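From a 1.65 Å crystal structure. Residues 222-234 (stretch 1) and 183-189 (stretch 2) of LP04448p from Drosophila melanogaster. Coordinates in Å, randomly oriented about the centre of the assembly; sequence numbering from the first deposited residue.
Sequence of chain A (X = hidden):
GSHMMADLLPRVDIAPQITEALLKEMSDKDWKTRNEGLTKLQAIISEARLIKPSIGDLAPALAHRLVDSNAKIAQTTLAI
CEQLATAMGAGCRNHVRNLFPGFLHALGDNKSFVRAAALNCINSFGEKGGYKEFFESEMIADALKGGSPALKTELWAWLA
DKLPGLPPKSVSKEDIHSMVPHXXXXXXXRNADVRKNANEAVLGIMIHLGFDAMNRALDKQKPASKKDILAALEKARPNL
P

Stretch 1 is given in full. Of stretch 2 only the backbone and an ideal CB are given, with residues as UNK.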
ATOM      1  N   LYS A 222     -20.125  -7.992 -17.448  1.00 19.83           N
ATOM      2  CA  LYS A 222     -20.283  -7.607 -18.843  1.00 25.40           C
ATOM      3  C   LYS A 222     -19.413  -6.413 -19.226  1.00 32.48           C
ATOM      4  O   LYS A 222     -19.905  -5.448 -19.818  1.00 26.62           O
ATOM      5  CB  LYS A 222     -21.746  -7.275 -19.139  1.00 30.63           C
ATOM      6  CG  LYS A 222     -22.721  -8.404 -18.869  1.00 32.02           C
ATOM      7  CD  LYS A 222     -24.135  -7.981 -19.247  1.00 33.03           C
ATOM      8  CE  LYS A 222     -25.076  -9.170 -19.259  1.00 39.65           C
ATOM      9  NZ  LYS A 222     -25.233  -9.768 -17.920  1.00 46.52           N
ATOM     10  N   PRO A 223     -18.111  -6.464 -18.898  1.00 22.64           N
ATOM     11  CA  PRO A 223     -17.284  -5.330 -19.308  1.00 16.97           C
ATOM     12  C   PRO A 223     -17.111  -5.339 -20.824  1.00 18.68           C
ATOM     13  O   PRO A 223     -17.441  -6.329 -21.474  1.00 22.69           O
ATOM     14  CB  PRO A 223     -15.940  -5.620 -18.627  1.00 20.97           C
ATOM     15  CG  PRO A 223     -15.891  -7.106 -18.568  1.00 18.62           C
ATOM     16  CD  PRO A 223     -17.305  -7.542 -18.298  1.00 23.32           C
ATOM     17  N   ALA A 224     -16.610  -4.238 -21.371  1.00 25.11           N
ATOM     18  CA  ALA A 224     -16.272  -4.160 -22.780  1.00 23.78           C
ATOM     19  C   ALA A 224     -15.079  -5.065 -23.068  1.00 24.24           C
ATOM     20  O   ALA A 224     -14.315  -5.405 -22.154  1.00 20.85           O
ATOM     21  CB  ALA A 224     -15.942  -2.718 -23.154  1.00 22.77           C
ATOM     22  N   SER A 225     -14.922  -5.451 -24.333  1.00 15.75           N
ATOM     23  CA  SER A 225     -13.781  -6.250 -24.763  1.00 18.11           C
ATOM     24  C   SER A 225     -13.771  -7.623 -24.094  1.00 16.32           C
ATOM     25  O   SER A 225     -12.714  -8.125 -23.702  1.00 17.03           O
ATOM     26  CB  SER A 225     -12.472  -5.513 -24.463  1.00 27.67           C
ATOM     27  OG  SER A 225     -12.425  -4.275 -25.147  1.00 32.87           O
ATOM     28  N   LYS A 226     -14.951  -8.221 -23.971  1.00 16.63           N
ATOM     29  CA  LYS A 226     -15.083  -9.539 -23.354  1.00 16.94           C
ATOM     30  C   LYS A 226     -14.149 -10.569 -23.986  1.00 21.60           C
ATOM     31  O   LYS A 226     -13.591 -11.412 -23.285  1.00 17.83           O
ATOM     32  CB  LYS A 226     -16.533 -10.022 -23.415  1.00 20.97           C
ATOM     33  CG  LYS A 226     -16.754 -11.417 -22.835  1.00 31.65           C
ATOM     34  CD  LYS A 226     -18.233 -11.799 -22.826  1.00 38.02           C
ATOM     35  CE  LYS A 226     -19.066 -10.823 -21.987  1.00 43.64           C
ATOM     36  NZ  LYS A 226     -18.851 -10.934 -20.504  1.00 31.30           N
ATOM     37  N   LYS A 227     -13.969 -10.492 -25.304  1.00 19.42           N
ATOM     38  CA  LYS A 227     -13.100 -11.437 -26.010  1.00 18.72           C
ATOM     39  C   LYS A 227     -11.648 -11.340 -25.565  1.00 14.86           C
ATOM     40  O   LYS A 227     -10.971 -12.359 -25.400  1.00 17.59           O
ATOM     41  CB  LYS A 227     -13.193 -11.236 -27.527  1.00 18.77           C
ATOM     42  CG  LYS A 227     -14.506 -11.691 -28.127  1.00 32.22           C
ATOM     43  CD  LYS A 227     -14.458 -11.621 -29.648  1.00 41.46           C
ATOM     44  CE  LYS A 227     -15.686 -12.271 -30.273  1.00 49.36           C
ATOM     45  NZ  LYS A 227     -15.591 -12.325 -31.762  1.00 55.28           N
ATOM     46  N   ASP A 228     -11.166 -10.117 -25.372  1.00 14.40           N
ATOM     47  CA  ASP A 228      -9.804  -9.909 -24.905  1.00 14.42           C
ATOM     48  C   ASP A 228      -9.617 -10.281 -23.437  1.00 14.89           C
ATOM     49  O   ASP A 228      -8.577 -10.817 -23.061  1.00 15.01           O
ATOM     50  CB  ASP A 228      -9.372  -8.474 -25.176  1.00 15.84           C
ATOM     51  CG  ASP A 228      -9.421  -8.140 -26.656  1.00 26.45           C
ATOM     52  OD1 ASP A 228      -8.633  -8.739 -27.416  1.00 25.30           O
ATOM     53  OD2 ASP A 228     -10.258  -7.307 -27.061  1.00 27.78           O
ATOM     54  N   ILE A 229     -10.624 -10.011 -22.610  1.00 12.57           N
ATOM     55  CA  ILE A 229     -10.551 -10.396 -21.203  1.00 13.16           C
ATOM     56  C   ILE A 229     -10.530 -11.920 -21.085  1.00 15.06           C
ATOM     57  O   ILE A 229      -9.707 -12.491 -20.359  1.00 11.79           O
ATOM     58  CB  ILE A 229     -11.713  -9.790 -20.387  1.00 10.20           C
ATOM     59  CG1 ILE A 229     -11.632  -8.257 -20.427  1.00 14.74           C
ATOM     60  CG2 ILE A 229     -11.678 -10.288 -18.946  1.00 11.61           C
ATOM     61  CD1 ILE A 229     -12.928  -7.571 -20.056  1.00 17.04           C
ATOM     62  N   LEU A 230     -11.411 -12.583 -21.825  1.00 14.04           N
ATOM     63  CA  LEU A 230     -11.450 -14.039 -21.798  1.00 10.68           C
ATOM     64  C   LEU A 230     -10.126 -14.610 -22.310  1.00 12.00           C
ATOM     65  O   LEU A 230      -9.600 -15.577 -21.749  1.00 11.61           O
ATOM     66  CB  LEU A 230     -12.626 -14.580 -22.606  1.00 10.44           C
ATOM     67  CG  LEU A 230     -12.714 -16.107 -22.635  1.00 10.16           C
ATOM     68  CD1 LEU A 230     -12.825 -16.674 -21.223  1.00 13.36           C
ATOM     69  CD2 LEU A 230     -13.880 -16.532 -23.500  1.00 16.05           C
ATOM     70  N   ALA A 231      -9.577 -14.000 -23.351  1.00 11.33           N
ATOM     71  CA  ALA A 231      -8.287 -14.444 -23.874  1.00 14.48           C
ATOM     72  C   ALA A 231      -7.214 -14.395 -22.794  1.00 11.47           C
ATOM     73  O   ALA A 231      -6.410 -15.318 -22.674  1.00 12.74           O
ATOM     74  CB  ALA A 231      -7.873 -13.601 -25.083  1.00 15.25           C
ATOM     75  N   ALA A 232      -7.207 -13.318 -22.009  1.00 12.12           N
ATOM     76  CA  ALA A 232      -6.260 -13.170 -20.901  1.00  9.69           C
ATOM     77  C   ALA A 232      -6.457 -14.247 -19.835  1.00  9.46           C
ATOM     78  O   ALA A 232      -5.493 -14.809 -19.319  1.00 11.33           O
ATOM     79  CB  ALA A 232      -6.381 -11.785 -20.283  1.00 11.11           C
ATOM     80  N   LEU A 233      -7.707 -14.543 -19.503  1.00 11.69           N
ATOM     81  CA  LEU A 233      -7.979 -15.585 -18.519  1.00 10.45           C
ATOM     82  C   LEU A 233      -7.487 -16.922 -19.055  1.00 12.97           C
ATOM     83  O   LEU A 233      -6.890 -17.710 -18.319  1.00 12.55           O
ATOM     84  CB  LEU A 233      -9.471 -15.653 -18.172  1.00 10.24           C
ATOM     85  CG  LEU A 233     -10.139 -14.394 -17.612  1.00  8.71           C
ATOM     86  CD1 LEU A 233     -11.609 -14.687 -17.311  1.00 12.42           C
ATOM     87  CD2 LEU A 233      -9.429 -13.922 -16.371  1.00 10.98           C
ATOM     88  N   GLU A 234      -7.719 -17.174 -20.341  1.00  9.16           N
ATOM     89  CA  GLU A 234      -7.331 -18.462 -20.917  1.00 12.36           C
ATOM     90  C   GLU A 234      -5.815 -18.587 -21.034  1.00 12.77           C
ATOM     91  O   GLU A 234      -5.264 -19.689 -20.905  1.00 16.28           O
ATOM     92  CB  GLU A 234      -8.012 -18.681 -22.269  1.00 15.96           C
ATOM     93  CG  GLU A 234      -9.497 -18.953 -22.135  1.00 12.05           C
ATOM     94  CD  GLU A 234     -10.240 -18.972 -23.460  1.00 27.84           C
ATOM     95  OE1 GLU A 234      -9.786 -18.314 -24.420  1.00 23.89           O
ATOM     96  OE2 GLU A 234     -11.293 -19.640 -23.532  1.00 34.36           O
ATOM     97  N   UNK A 183      -9.109  -4.765 -12.969  1.00  9.40           N
ATOM     98  CA  UNK A 183      -8.263  -5.600 -13.805  1.00  7.36           C
ATOM     99  C   UNK A 183      -8.855  -5.668 -15.215  1.00 10.46           C
ATOM    100  O   UNK A 183      -8.142  -5.521 -16.209  1.00 10.72           O
ATOM    101  CB  UNK A 183      -8.118  -7.000 -13.205  1.00  7.36           C
ATOM    102  N   UNK A 184     -10.165  -5.897 -15.303  1.00 10.06           N
ATOM    103  CA  UNK A 184     -10.805  -6.085 -16.606  1.00 11.42           C
ATOM    104  C   UNK A 184     -10.798  -4.809 -17.452  1.00 15.65           C
ATOM    105  O   UNK A 184     -10.740  -4.863 -18.683  1.00 16.00           O
ATOM    106  CB  UNK A 184     -12.245  -6.565 -16.412  1.00 11.42           C
ATOM    107  N   UNK A 185     -10.838  -3.657 -16.797  1.00 13.10           N
ATOM    108  CA  UNK A 185     -10.710  -2.399 -17.527  1.00 10.43           C
ATOM    109  C   UNK A 185      -9.263  -2.142 -17.937  1.00 15.39           C
ATOM    110  O   UNK A 185      -8.993  -1.739 -19.071  1.00 16.33           O
ATOM    111  CB  UNK A 185     -11.229  -1.237 -16.677  1.00 10.43           C
ATOM    112  N   UNK A 186      -8.335  -2.373 -17.013  1.00 12.09           N
ATOM    113  CA  UNK A 186      -6.944  -1.971 -17.226  1.00 10.67           C
ATOM    114  C   UNK A 186      -6.160  -2.885 -18.164  1.00 16.32           C
ATOM    115  O   UNK A 186      -5.159  -2.464 -18.735  1.00 15.46           O
ATOM    116  CB  UNK A 186      -6.224  -1.910 -15.877  1.00 10.67           C
ATOM    117  N   UNK A 187      -6.617  -4.126 -18.322  1.00 12.65           N
ATOM    118  CA  UNK A 187      -6.099  -5.008 -19.353  1.00 17.60           C
ATOM    119  C   UNK A 187      -6.215  -4.325 -20.705  1.00 16.89           C
ATOM    120  O   UNK A 187      -5.440  -4.602 -21.614  1.00 21.23           O
ATOM    121  CB  UNK A 187      -6.842  -6.346 -19.354  1.00 17.60           C
ATOM    122  N   UNK A 188      -7.180  -3.414 -20.815  1.00 14.83           N
ATOM    123  CA  UNK A 188      -7.444  -2.695 -22.057  1.00 19.69           C
ATOM    124  C   UNK A 188      -7.151  -1.201 -21.952  1.00 22.79           C
ATOM    125  O   UNK A 188      -7.593  -0.421 -22.799  1.00 25.24           O
ATOM    126  CB  UNK A 188      -8.902  -2.902 -22.474  1.00 19.69           C
ATOM    127  N   UNK A 189      -6.421  -0.804 -20.914  1.00 19.54           N
ATOM    128  CA  UNK A 189      -6.159   0.610 -20.656  1.00 15.34           C
ATOM    129  C   UNK A 189      -5.527   1.276 -21.870  1.00 13.31           C
ATOM    130  O   UNK A 189      -4.872   0.624 -22.673  1.00 17.24           O
ATOM    131  CB  UNK A 189      -5.252   0.773 -19.435  1.00 15.34           C
TER

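Position 183 lies on a helix. Its CA-to-CB bond points sideways to stretch 1, and no atom of stretch 1 lies within 5.5 Å of the ideal CB. Many helix-compatible side chains would suit. The residue is Leu183, whose end comes nearer to stretch 1 without making contact.

Position 184 is where the two backbones come close, its CA 6.3 Å from the CA of Ile229. The CB points toward stretch 1, with the ideal CB 3.8 Å from CD1 of Ile229 and 4.3 Å from CG of Pro223. What lies ahead is apolar: Pro223, Ile229 and, farther along, Leu233. Leucine could cover the first two, but only a longer side chain, such as methionine or an aromatic, could also approach Leu233. The residue is Tyr184, with chi1 m. The methyl CG2 of Ile229 sits over one face of the ring, 3.6 Å from the ring centroid and 15° off the normal, a CH-pi contact, weak and mainly dispersive. Pro223 CG packs 4.1 Å from Tyr184 CD2, and Leu233 CD1 comes within 3.8 Å of Tyr184 OH, which is hydrogen-bonded elsewhere in the structure. The backbone contributes too: the O of a water lies 2.8 Å from Tyr184 O and 2.9 Å from Ala224 O, donating to both and so bridging two acceptors.

Positions 185 and 186 are helical and leave stretch 1 untouched. At 185 the CB points sideways and at 186 it is out of reach, so most helix-compatible side chains, polar or apolar, would suit. The residues are Ala185, which makes no contact with stretch 1, and His186, whose ND1 is hydrogen-bonded elsewhere in the structure.

Position 187 again points toward stretch 1, but its ideal CB is still 5.3 Å from Ile229 CG1. The surface opposite is largely hydrocarbon, including the methyl of Ala232, so leucine, isoleucine, valine or methionine would fit. The residue is Ile187, with chi1 at -82° (m) and chi2 t; its CD1 extends to 4.1 Å from Ala232 CB, an apolar contact.

Position 188, within a type I turn spanning 186 to 189, faces Ser225, its ideal CB 4.6 Å from Ser225 OG. A small residue such as serine, alanine, cysteine or threonine would suit this neighbourhood. It is Cys188, chi1 m, whose SG rests 3.7 Å from Ser225 CB; the contact is van der Waals, with no hydrogen bond between the stretches.

Position 189 closes the turn, its N bonded to His186 O at 3.0 Å, and is out of reach of stretch 1, which sets no preference. The residue is Asp189, its carboxylate engaged outside these stretches.

Stretch 2 (183-189) LYAHICD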
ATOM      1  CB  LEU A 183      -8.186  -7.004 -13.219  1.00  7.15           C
ATOM      2  CG  LEU A 183      -7.360  -8.002 -14.027  1.00  6.36           C
ATOM      3  CD1 LEU A 183      -5.902  -7.640 -13.955  1.00  9.12           C
ATOM      4  CD2 LEU A 183      -7.587  -9.387 -13.452  1.00  8.45           C
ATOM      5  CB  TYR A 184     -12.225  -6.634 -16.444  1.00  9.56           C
ATOM      6  CG  TYR A 184     -12.266  -8.073 -15.967  1.00 10.17           C
ATOM      7  CD1 TYR A 184     -11.097  -8.817 -15.841  1.00  9.85           C
ATOM      8  CD2 TYR A 184     -13.475  -8.696 -15.668  1.00 10.53           C
ATOM      9  CE1 TYR A 184     -11.126 -10.134 -15.413  1.00  9.98           C
ATOM     10  CE2 TYR A 184     -13.515 -10.021 -15.238  1.00  9.50           C
ATOM     11  CZ  TYR A 184     -12.333 -10.727 -15.116  1.00  9.31           C
ATOM     12  OH  TYR A 184     -12.354 -12.037 -14.688  1.00 13.19           O
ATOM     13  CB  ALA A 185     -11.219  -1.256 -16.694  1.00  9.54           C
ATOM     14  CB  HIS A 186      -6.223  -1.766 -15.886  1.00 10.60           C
ATOM     15  CG  HIS A 186      -6.845  -0.705 -15.036  1.00 10.04           C
ATOM     16  ND1 HIS A 186      -6.524  -0.522 -13.706  1.00 10.45           N
ATOM     17  CD2 HIS A 186      -7.784   0.226 -15.325  1.00  8.91           C
ATOM     18  CE1 HIS A 186      -7.239   0.471 -13.216  1.00 10.59           C
ATOM     19  NE2 HIS A 186      -8.017   0.941 -14.179  1.00 11.27           N
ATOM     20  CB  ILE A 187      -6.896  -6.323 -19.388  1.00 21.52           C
ATOM     21  CG1 ILE A 187      -6.378  -7.274 -18.316  1.00 22.38           C
ATOM     22  CG2 ILE A 187      -6.813  -6.976 -20.760  1.00 32.44           C
ATOM     23  CD1 ILE A 187      -7.272  -8.467 -18.132  1.00 22.79           C
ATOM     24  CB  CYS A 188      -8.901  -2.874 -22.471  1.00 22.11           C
ATOM     25  SG  CYS A 188      -9.338  -4.579 -22.832  1.00 30.97           S
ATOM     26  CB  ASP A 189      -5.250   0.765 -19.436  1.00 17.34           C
ATOM     27  CG  ASP A 189      -5.304   2.152 -18.838  1.00 24.72           C
ATOM     28  OD1 ASP A 189      -4.458   2.997 -19.199  1.00 20.00           O
ATOM     29  OD2 ASP A 189      -6.191   2.403 -17.999  1.00 24.57           O
TER
HETATM   30  O   HOH W   1     -12.682  -3.804 -20.374  1.00 17.91           O
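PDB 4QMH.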